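Local atomic coordinates of LbaCas13a H328A (C2c2) (Lachnospiraceae bacterium NK4A179, PDB entry 5WLH), a protein that binds a CRISPR precursor guide RNA and, as an RNA-targeting Cas13a nuclease, cleaves RNA with a preference for A. Residues D53-I58 / Q238-I243; S32-L37 / K49-R54; S60-S65 / F230-A235. One frame throughout, in Å; residues are numbered along the deposited sequence.

Contact 1 (D53-I58 / Q238-I243); sequences DRDRYI and QVSRSI. With nucleotides of chain B.
Ser240 OG sits between Arg54 and Asp55 and bonds to both. Ser240 OG accepts from Arg54 NE at 2.7 Å, almost straight (167°) and within the guanidinium plane, and donates to Asp55 OD1 at 2.6 Å, meeting that oxygen nearly along its C-O axis. With chi3 at 53°, the Arg54 chain bends to bring NE to the serine. Arg54 NH2 completes the triangle with a salt bridge to Asp55 OD1, 3.1 Å long and approached from above the carboxylate plane. Beside these polar groups, Ile58 CG2 lies slantwise across Val239 CG1 at 3.8 Å, and Ile58 CD1 meets Ile243 CD1 tip to tip at 3.9 Å. Helices 51-64 and 233-244 thus pack steeply antiparallel (135°), their axes 9.2 Å apart. Helix 233-244 also carries the guide RNA: Ser242 O accepts from O2' of C12 of chain B at 2.6 Å, and Arg241 NH1 makes a weak bond to O3' of A13 of chain B. Donor and acceptor roles of the buried serine hydroxyl are both used, and Asp55, together with Asp51 at NH1, probably offsets the arginine charge. Ser242 also lies against a base, tying the helix packing to the guide-binding surface.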
# COMPACT_ATOMS: atom_id res chain seq x y z
N ASP A 53 -11.05 8.81 -33.50
CA ASP A 53 -9.91 9.45 -32.87
C ASP A 53 -9.14 8.48 -31.98
O ASP A 53 -7.91 8.57 -31.88
CB ASP A 53 -10.37 10.67 -32.08
CG ASP A 53 -10.74 11.83 -32.99
OD1 ASP A 53 -10.54 11.68 -34.21
OD2 ASP A 53 -11.23 12.87 -32.49
N ARG A 54 -9.84 7.57 -31.30
CA ARG A 54 -9.16 6.49 -30.58
C ARG A 54 -8.30 5.67 -31.53
O ARG A 54 -7.12 5.42 -31.26
CB ARG A 54 -10.18 5.59 -29.88
CG ARG A 54 -9.56 4.61 -28.85
CD ARG A 54 -10.47 3.42 -28.53
NE ARG A 54 -10.87 2.76 -29.77
CZ ARG A 54 -12.10 2.72 -30.24
NH1 ARG A 54 -13.10 3.28 -29.57
NH2 ARG A 54 -12.33 2.12 -31.40
N ASP A 55 -8.89 5.24 -32.65
CA ASP A 55 -8.16 4.49 -33.66
C ASP A 55 -6.95 5.26 -34.14
O ASP A 55 -5.83 4.73 -34.15
CB ASP A 55 -9.09 4.17 -34.84
CG ASP A 55 -10.08 3.09 -34.52
OD1 ASP A 55 -9.96 2.46 -33.44
OD2 ASP A 55 -10.99 2.85 -35.35
N ARG A 56 -7.14 6.53 -34.53
CA ARG A 56 -6.05 7.33 -35.07
C ARG A 56 -5.00 7.62 -34.01
O ARG A 56 -3.81 7.71 -34.32
CB ARG A 56 -6.59 8.65 -35.64
CG ARG A 56 -5.51 9.64 -36.06
CD ARG A 56 -5.64 11.00 -35.37
NE ARG A 56 -5.01 11.04 -34.04
CZ ARG A 56 -3.79 11.52 -33.81
NH1 ARG A 56 -3.06 11.99 -34.81
NH2 ARG A 56 -3.30 11.52 -32.57
N TYR A 57 -5.43 7.78 -32.76
CA TYR A 57 -4.47 8.01 -31.69
C TYR A 57 -3.54 6.81 -31.53
O TYR A 57 -2.32 6.98 -31.39
CB TYR A 57 -5.21 8.31 -30.38
CG TYR A 57 -4.29 8.33 -29.20
CD1 TYR A 57 -3.62 9.49 -28.85
CD2 TYR A 57 -4.08 7.19 -28.44
CE1 TYR A 57 -2.76 9.51 -27.76
CE2 TYR A 57 -3.23 7.20 -27.37
CZ TYR A 57 -2.58 8.35 -27.04
OH TYR A 57 -1.72 8.34 -25.96
N ILE A 58 -4.10 5.61 -31.53
CA ILE A 58 -3.27 4.41 -31.43
C ILE A 58 -2.33 4.32 -32.63
O ILE A 58 -1.12 4.19 -32.48
CB ILE A 58 -4.15 3.16 -31.29
CG1 ILE A 58 -4.92 3.22 -29.96
CG2 ILE A 58 -3.31 1.89 -31.38
CD1 ILE A 58 -4.00 3.29 -28.75
N GLN A 238 -5.21 -4.53 -33.58
CA GLN A 238 -5.76 -5.14 -32.38
C GLN A 238 -5.85 -4.24 -31.15
O GLN A 238 -6.74 -4.44 -30.32
CB GLN A 238 -4.94 -6.39 -32.03
CG GLN A 238 -5.13 -7.53 -33.03
CD GLN A 238 -4.26 -8.71 -32.71
OE1 GLN A 238 -4.05 -9.58 -33.56
NE2 GLN A 238 -3.74 -8.76 -31.49
N VAL A 239 -4.94 -3.27 -31.00
CA VAL A 239 -4.84 -2.55 -29.72
C VAL A 239 -6.10 -1.73 -29.48
O VAL A 239 -6.69 -1.76 -28.39
CB VAL A 239 -3.58 -1.68 -29.67
CG1 VAL A 239 -3.71 -0.59 -28.57
CG2 VAL A 239 -2.35 -2.51 -29.40
N SER A 240 -6.54 -0.97 -30.49
CA SER A 240 -7.69 -0.09 -30.29
C SER A 240 -8.94 -0.88 -29.91
O SER A 240 -9.68 -0.50 -29.00
CB SER A 240 -7.94 0.74 -31.54
OG SER A 240 -8.78 1.84 -31.24
N ARG A 241 -9.18 -1.99 -30.61
CA ARG A 241 -10.34 -2.82 -30.30
C ARG A 241 -10.22 -3.45 -28.92
O ARG A 241 -11.22 -3.61 -28.22
CB ARG A 241 -10.51 -3.90 -31.36
CG ARG A 241 -11.58 -4.92 -31.03
CD ARG A 241 -11.84 -5.87 -32.20
NE ARG A 241 -12.84 -6.85 -31.82
CZ ARG A 241 -12.55 -7.99 -31.19
NH1 ARG A 241 -11.28 -8.27 -30.90
NH2 ARG A 241 -13.51 -8.84 -30.87
N SER A 242 -9.00 -3.84 -28.52
CA SER A 242 -8.83 -4.41 -27.18
C SER A 242 -9.14 -3.38 -26.10
O SER A 242 -9.65 -3.74 -25.03
CB SER A 242 -7.42 -4.98 -27.01
OG SER A 242 -6.45 -3.99 -26.75
N ILE A 243 -8.83 -2.10 -26.36
CA ILE A 243 -9.19 -1.04 -25.42
C ILE A 243 -10.70 -0.91 -25.35
O ILE A 243 -11.29 -0.84 -24.26
CB ILE A 243 -8.54 0.29 -25.82
CG1 ILE A 243 -7.03 0.28 -25.58
CG2 ILE A 243 -9.22 1.45 -25.10
CD1 ILE A 243 -6.31 1.47 -26.20
P A B 13 -11.66 -9.95 -25.37
OP1 A B 13 -12.85 -10.10 -26.22
OP2 A B 13 -11.21 -11.10 -24.54
O5' A B 13 -10.38 -9.63 -26.26
C5' A B 13 -10.38 -8.54 -27.18
C4' A B 13 -9.02 -8.40 -27.82
O4' A B 13 -8.03 -8.11 -26.81
C3' A B 13 -8.49 -9.65 -28.49
O3' A B 13 -9.03 -9.85 -29.78
C2' A B 13 -6.99 -9.42 -28.47
O2' A B 13 -6.62 -8.48 -29.47
C1' A B 13 -6.82 -8.76 -27.11
N9 A B 13 -6.53 -9.73 -26.04
C8 A B 13 -7.36 -10.18 -25.03
N7 A B 13 -6.76 -11.03 -24.21
C5 A B 13 -5.48 -11.15 -24.72
C6 A B 13 -4.36 -11.90 -24.32
N6 A B 13 -4.34 -12.71 -23.25
N1 A B 13 -3.24 -11.79 -25.06
C2 A B 13 -3.23 -10.98 -26.13
N3 A B 13 -4.21 -10.21 -26.60
C4 A B 13 -5.32 -10.35 -25.84
P C B 12 -11.92 -10.36 -19.83
OP1 C B 12 -13.37 -10.64 -20.06
OP2 C B 12 -10.91 -11.45 -19.71
O5' C B 12 -11.39 -9.35 -20.94
C5' C B 12 -12.19 -8.25 -21.32
C4' C B 12 -11.48 -7.43 -22.37
O4' C B 12 -10.31 -6.81 -21.79
C3' C B 12 -10.90 -8.23 -23.54
O3' C B 12 -11.87 -8.61 -24.51
C2' C B 12 -9.84 -7.29 -24.06
O2' C B 12 -10.45 -6.21 -24.74
C1' C B 12 -9.27 -6.76 -22.76
N1 C B 12 -8.13 -7.60 -22.32
C2 C B 12 -6.92 -7.36 -22.97
O2 C B 12 -6.85 -6.45 -23.82
N3 C B 12 -5.85 -8.09 -22.64
C4 C B 12 -5.97 -9.06 -21.73
N4 C B 12 -4.87 -9.77 -21.47
C5 C B 12 -7.21 -9.37 -21.05
C6 C B 12 -8.26 -8.62 -21.41
P A B 14 -9.27 -11.35 -30.29
OP1 A B 14 -9.80 -11.20 -31.67
OP2 A B 14 -10.05 -12.15 -29.32
O5' A B 14 -7.80 -11.95 -30.32
C5' A B 14 -6.83 -11.41 -31.21
C4' A B 14 -5.49 -12.07 -30.99
O4' A B 14 -5.07 -11.86 -29.62
C3' A B 14 -5.46 -13.58 -31.15
O3' A B 14 -5.29 -13.94 -32.51
C2' A B 14 -4.28 -13.99 -30.30
O2' A B 14 -3.07 -13.72 -31.02
C1' A B 14 -4.35 -12.98 -29.16
N9 A B 14 -5.02 -13.49 -27.95
C8 A B 14 -6.29 -13.21 -27.53
N7 A B 14 -6.57 -13.79 -26.41
C5 A B 14 -5.43 -14.47 -26.06
C6 A B 14 -5.10 -15.27 -24.95
N6 A B 14 -5.96 -15.53 -23.95
N1 A B 14 -3.86 -15.80 -24.91
C2 A B 14 -3.00 -15.55 -25.90
N3 A B 14 -3.20 -14.81 -26.99
C4 A B 14 -4.44 -14.29 -27.01

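Contact 2 (S32-L37 / K49-R54); sequences SQEGIL and KNDEDR
Leu37 O accepts from Lys49 N at 2.8 Å in a nearly straight bond (170°), which ties strand 33-39 of the N-terminal beta-hairpin to the residues leading into helix 51-64. Apolar contact gathers round the same leucine. Leu37 CB rests on the aliphatic Lys49 CD at 3.7 Å, while Leu37 CD1 touches Arg54 CG at 3.8 Å, the leucine and arginine side chains crossing at about a right angle; the ammonium of Lys49 goes on to Asn39 OD1. Among the charges, Arg54 NH1 forms a salt bridge with Asp51 OD1 (2.8 Å, on the anti side of the carboxylate), and NE of the same guanidinium is taken by Ser240. Glu34, extended from the strand with CG anti to the backbone N (175°), brings OE2 to 3.8 Å from Asp51 OD1, and its OE1 pairs with Arg48. Waters add bridges. One molecule accepts from Arg54 NH1 at 2.7 Å and also meets Gly35 O and Glu34 OE2; another joins Leu37 N to Lys49 O. At the helix start Asn50 is the N-cap, its OD1 accepting from Asp53 N at 2.8 Å. Arg54 and Arg48 probably compensate the two neighbouring carboxylates; one water links Glu34 and Gly35 to Arg54 on the helix, another bridges backbone to backbone ahead of it.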
# COMPACT_ATOMS: atom_id res chain seq x y z
N SER A 32 -24.52 -1.76 -21.41
CA SER A 32 -23.42 -2.08 -22.29
C SER A 32 -22.25 -1.19 -21.91
O SER A 32 -22.43 -0.06 -21.45
CB SER A 32 -23.78 -1.88 -23.76
OG SER A 32 -24.14 -0.53 -23.98
N GLN A 33 -21.04 -1.69 -22.11
CA GLN A 33 -19.89 -0.97 -21.63
C GLN A 33 -18.93 -0.67 -22.77
O GLN A 33 -19.01 -1.23 -23.87
CB GLN A 33 -19.20 -1.75 -20.51
CG GLN A 33 -20.01 -1.77 -19.23
CD GLN A 33 -20.95 -2.96 -19.15
OE1 GLN A 33 -20.61 -4.06 -19.55
NE2 GLN A 33 -22.16 -2.73 -18.66
N GLU A 34 -18.02 0.26 -22.51
CA GLU A 34 -17.02 0.61 -23.50
C GLU A 34 -15.76 1.05 -22.78
O GLU A 34 -15.82 1.84 -21.83
CB GLU A 34 -17.54 1.73 -24.41
CG GLU A 34 -16.52 2.26 -25.41
CD GLU A 34 -17.09 3.39 -26.24
OE1 GLU A 34 -18.31 3.63 -26.14
OE2 GLU A 34 -16.32 4.04 -26.98
N GLY A 35 -14.62 0.53 -23.22
CA GLY A 35 -13.35 1.10 -22.82
C GLY A 35 -13.08 2.35 -23.64
O GLY A 35 -13.17 2.31 -24.88
N ILE A 36 -12.79 3.46 -22.97
CA ILE A 36 -12.53 4.72 -23.65
C ILE A 36 -11.11 5.17 -23.38
O ILE A 36 -10.49 4.83 -22.36
CB ILE A 36 -13.51 5.83 -23.22
CG1 ILE A 36 -13.38 6.13 -21.72
CG2 ILE A 36 -14.89 5.45 -23.62
CD1 ILE A 36 -13.88 7.53 -21.32
N LEU A 37 -10.58 5.94 -24.32
CA LEU A 37 -9.37 6.72 -24.13
C LEU A 37 -9.76 8.17 -23.94
O LEU A 37 -10.64 8.68 -24.64
CB LEU A 37 -8.44 6.63 -25.35
CG LEU A 37 -7.61 5.38 -25.59
CD1 LEU A 37 -6.62 5.69 -26.73
CD2 LEU A 37 -6.87 5.03 -24.33
N LYS A 49 -12.12 10.36 -26.38
CA LYS A 49 -11.89 10.14 -27.81
C LYS A 49 -13.02 9.32 -28.43
O LYS A 49 -13.39 8.27 -27.90
CB LYS A 49 -10.55 9.43 -28.02
CG LYS A 49 -9.38 10.20 -27.50
CD LYS A 49 -8.06 9.46 -27.78
CE LYS A 49 -6.94 10.14 -27.04
NZ LYS A 49 -6.75 11.55 -27.49
N ASN A 50 -13.55 9.80 -29.55
CA ASN A 50 -14.53 9.02 -30.30
C ASN A 50 -13.81 7.87 -31.00
O ASN A 50 -12.59 7.77 -30.95
CB ASN A 50 -15.30 9.91 -31.29
CG ASN A 50 -14.39 10.65 -32.27
OD1 ASN A 50 -13.50 10.04 -32.89
ND2 ASN A 50 -14.61 11.95 -32.44
N ASP A 51 -14.58 7.00 -31.66
CA ASP A 51 -13.99 5.76 -32.18
C ASP A 51 -12.87 6.05 -33.16
O ASP A 51 -11.78 5.46 -33.08
CB ASP A 51 -15.06 4.91 -32.85
CG ASP A 51 -16.00 4.26 -31.86
OD1 ASP A 51 -15.55 3.93 -30.74
OD2 ASP A 51 -17.19 4.09 -32.19
N GLU A 52 -13.11 6.97 -34.10
CA GLU A 52 -12.11 7.29 -35.11
C GLU A 52 -10.87 7.90 -34.47
O GLU A 52 -9.74 7.53 -34.82
CB GLU A 52 -12.70 8.23 -36.16
CG GLU A 52 -11.74 9.27 -36.71
CD GLU A 52 -10.87 8.74 -37.86
OE1 GLU A 52 -10.26 9.56 -38.57
OE2 GLU A 52 -10.81 7.50 -38.04
N ASP A 53 -11.05 8.81 -33.50
CA ASP A 53 -9.91 9.45 -32.87
C ASP A 53 -9.14 8.48 -31.98
O ASP A 53 -7.91 8.57 -31.88
CB ASP A 53 -10.37 10.67 -32.08
CG ASP A 53 -10.74 11.83 -32.99
OD1 ASP A 53 -10.54 11.68 -34.21
OD2 ASP A 53 -11.23 12.87 -32.49
N ARG A 54 -9.84 7.57 -31.30
CA ARG A 54 -9.16 6.49 -30.58
C ARG A 54 -8.30 5.67 -31.53
O ARG A 54 -7.12 5.42 -31.26
CB ARG A 54 -10.18 5.59 -29.88
CG ARG A 54 -9.56 4.61 -28.85
CD ARG A 54 -10.47 3.42 -28.53
NE ARG A 54 -10.87 2.76 -29.77
CZ ARG A 54 -12.10 2.72 -30.24
NH1 ARG A 54 -13.10 3.28 -29.57
NH2 ARG A 54 -12.33 2.12 -31.40
O HOH W 1 -13.84 3.80 -27.01
O HOH W 2 -15.79 7.27 -27.13
O HOH W 3 -12.02 6.25 -26.65

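Contact 3 (S60-S65 / F230-A235); sequences SRLKSS and FYHVRA. With nucleotides of chain B.
The His232 ring has Leu62 CD2 on one face, 4.1 Å from His232 CG, and, offset toward the rim, Phe230 C on the other. His232, with positive phi (48°), closes helix 218-230 in a Schellman motif and at once occupies the N-cap position of helix 233-244. Lys63 NZ lies in the ring plane at its edge, and Ser65 OG, poorly ordered, comes near the plane at the NE2 side. On the same side as Leu62 CD2, Leu62 O lies beyond the ring outline, 3.2 Å from His232 CE1. The next flat group, the Tyr231 ring, has Phe230 CD2 over its centre on one face. Its side chain packs on helix 115-130, whereas the Phe230 ring meets Tyr69 edge-to-face. The last turn of helix 51-64 leans against this helix-to-helix junction. Leu62 spreads its two methyls over Ala235, CD1 reaching CB at 3.6 Å. Lys63 starts out away from the junction, but its chain bends at chi2 (-32°) and again at chi4, and NZ donates to Tyr231 O at 2.8 Å. The ammonium stands well above the carbonyl plane, 62° out of it. A positive charge placed by a carbonyl at the end of helix 218-230 would be expected to interact favourably with that helix end. Past the junction, Arg234 runs extended from CG to NE to the guide RNA. Glu228 holds its NH1 by a salt bridge, while the phosphorus of A20 of chain B lies in the guanidinium plane at its edge. Arg234 NE makes two weak bonds to this phosphate, to OP1 (3.2 Å) and OP2 (3.4 Å) of A20 of chain B.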
# COMPACT_ATOMS: atom_id res chain seq x y z
N SER A 60 -1.20 6.67 -34.55
CA SER A 60 -0.16 7.69 -34.49
C SER A 60 0.92 7.33 -33.47
O SER A 60 2.11 7.54 -33.72
CB SER A 60 -0.77 9.05 -34.15
OG SER A 60 0.16 9.82 -33.40
N ARG A 61 0.52 6.78 -32.32
CA ARG A 61 1.51 6.39 -31.31
C ARG A 61 2.37 5.23 -31.80
O ARG A 61 3.56 5.16 -31.46
CB ARG A 61 0.81 6.01 -30.01
CG ARG A 61 0.20 7.19 -29.26
CD ARG A 61 1.25 7.93 -28.45
NE ARG A 61 2.14 7.01 -27.75
CZ ARG A 61 3.47 7.09 -27.74
NH1 ARG A 61 4.18 6.20 -27.06
NH2 ARG A 61 4.07 8.07 -28.40
N LEU A 62 1.80 4.34 -32.60
CA LEU A 62 2.56 3.21 -33.13
C LEU A 62 3.60 3.68 -34.14
O LEU A 62 4.79 3.34 -34.02
CB LEU A 62 1.60 2.21 -33.77
CG LEU A 62 0.84 1.40 -32.72
CD1 LEU A 62 -0.20 0.51 -33.36
CD2 LEU A 62 1.83 0.59 -31.86
N LYS A 63 3.19 4.46 -35.13
CA LYS A 63 4.11 4.95 -36.15
C LYS A 63 5.12 5.95 -35.61
O LYS A 63 6.03 6.34 -36.34
CB LYS A 63 3.30 5.54 -37.31
CG LYS A 63 2.73 4.46 -38.23
CD LYS A 63 3.67 3.24 -38.28
CE LYS A 63 3.12 2.11 -39.14
NZ LYS A 63 2.45 1.10 -38.30
N SER A 64 4.99 6.35 -34.34
CA SER A 64 6.03 7.15 -33.69
C SER A 64 7.37 6.42 -33.70
O SER A 64 8.41 7.01 -34.03
CB SER A 64 5.61 7.48 -32.26
OG SER A 64 5.60 8.87 -32.03
N SER A 65 7.36 5.14 -33.34
CA SER A 65 8.57 4.36 -33.14
C SER A 65 9.24 3.93 -34.44
O SER A 65 10.31 3.31 -34.38
CB SER A 65 8.25 3.12 -32.30
OG SER A 65 9.26 2.13 -32.41
N PHE A 230 8.17 -4.00 -37.45
CA PHE A 230 8.47 -2.63 -37.85
C PHE A 230 7.22 -1.84 -38.20
O PHE A 230 7.10 -0.66 -37.85
CB PHE A 230 9.43 -2.66 -39.04
CG PHE A 230 9.72 -1.30 -39.65
CD1 PHE A 230 10.72 -0.51 -39.14
CD2 PHE A 230 9.00 -0.84 -40.74
CE1 PHE A 230 11.00 0.73 -39.70
CE2 PHE A 230 9.27 0.39 -41.31
CZ PHE A 230 10.27 1.17 -40.79
N TYR A 231 6.28 -2.47 -38.90
CA TYR A 231 5.04 -1.83 -39.30
C TYR A 231 3.91 -2.03 -38.30
O TYR A 231 2.78 -1.62 -38.56
CB TYR A 231 4.60 -2.33 -40.68
CG TYR A 231 5.44 -1.77 -41.80
CD1 TYR A 231 5.37 -0.42 -42.14
CD2 TYR A 231 6.32 -2.58 -42.51
CE1 TYR A 231 6.15 0.11 -43.17
CE2 TYR A 231 7.10 -2.07 -43.54
CZ TYR A 231 7.02 -0.73 -43.86
OH TYR A 231 7.80 -0.22 -44.88
N HIS A 232 4.22 -2.65 -37.15
CA HIS A 232 3.27 -2.85 -36.05
C HIS A 232 1.94 -3.41 -36.53
O HIS A 232 0.86 -2.95 -36.13
CB HIS A 232 3.06 -1.55 -35.28
CG HIS A 232 4.33 -0.95 -34.78
ND1 HIS A 232 4.92 0.15 -35.37
CD2 HIS A 232 5.13 -1.30 -33.74
CE1 HIS A 232 6.02 0.45 -34.71
NE2 HIS A 232 6.17 -0.41 -33.72
N VAL A 233 1.99 -4.45 -37.36
CA VAL A 233 0.75 -4.92 -37.97
C VAL A 233 -0.17 -5.53 -36.93
O VAL A 233 -1.40 -5.42 -37.04
CB VAL A 233 1.04 -5.90 -39.11
CG1 VAL A 233 1.78 -5.19 -40.24
CG2 VAL A 233 1.84 -7.09 -38.59
N ARG A 234 0.38 -6.16 -35.89
CA ARG A 234 -0.45 -6.73 -34.84
C ARG A 234 -1.17 -5.64 -34.05
O ARG A 234 -2.40 -5.66 -33.93
CB ARG A 234 0.39 -7.59 -33.90
CG ARG A 234 0.78 -8.93 -34.49
CD ARG A 234 1.89 -9.59 -33.70
NE ARG A 234 2.22 -10.88 -34.29
CZ ARG A 234 2.89 -11.02 -35.43
NH1 ARG A 234 3.30 -9.95 -36.08
NH2 ARG A 234 3.14 -12.24 -35.92
N ALA A 235 -0.41 -4.68 -33.52
CA ALA A 235 -1.01 -3.64 -32.68
C ALA A 235 -1.97 -2.77 -33.47
O ALA A 235 -3.03 -2.38 -32.96
CB ALA A 235 0.09 -2.79 -32.04
P A B 20 1.01 -12.88 -31.45
OP1 A B 20 0.27 -11.69 -31.92
OP2 A B 20 2.12 -13.51 -32.20
O5' A B 20 1.56 -12.51 -30.01
C5' A B 20 0.75 -11.83 -29.08
C4' A B 20 1.39 -11.82 -27.72
O4' A B 20 1.48 -13.17 -27.20
C3' A B 20 2.83 -11.34 -27.68
O3' A B 20 2.94 -9.94 -27.76
C2' A B 20 3.33 -11.94 -26.38
O2' A B 20 2.80 -11.22 -25.27
C1' A B 20 2.65 -13.30 -26.42
N9 A B 20 3.52 -14.30 -27.08
C8 A B 20 3.50 -14.72 -28.39
N7 A B 20 4.43 -15.60 -28.66
C5 A B 20 5.09 -15.78 -27.46
C6 A B 20 6.18 -16.58 -27.07
N6 A B 20 6.83 -17.41 -27.89
N1 A B 20 6.59 -16.51 -25.80
C2 A B 20 5.96 -15.68 -24.96
N3 A B 20 4.94 -14.87 -25.20
C4 A B 20 4.55 -14.98 -26.48

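Overall arrangement
All three contacts involve helix 51-64, near the modelled N-terminus. Contact 2 joins its start to the two-stranded antiparallel hairpin 22-28/33-39. Contacts 1 and 3 set its first half and its end on helix 233-244 and the turn before it. Contact 1 begins where contact 2 ends; contact 2 closes before contact 3 opens, and contact 3 nests inside the largely helical loop that contact 1 closes. Centres of contacts 1 and 2 lie about 8 Å apart, those of 1 and 3 about 11 Å, of 2 and 3 about 19 Å; contacts 1 and 2 share Asp53 and Arg54. Helix 51-64 thus backs helix 233-244, which meets the guide RNA in contacts 1 and 3.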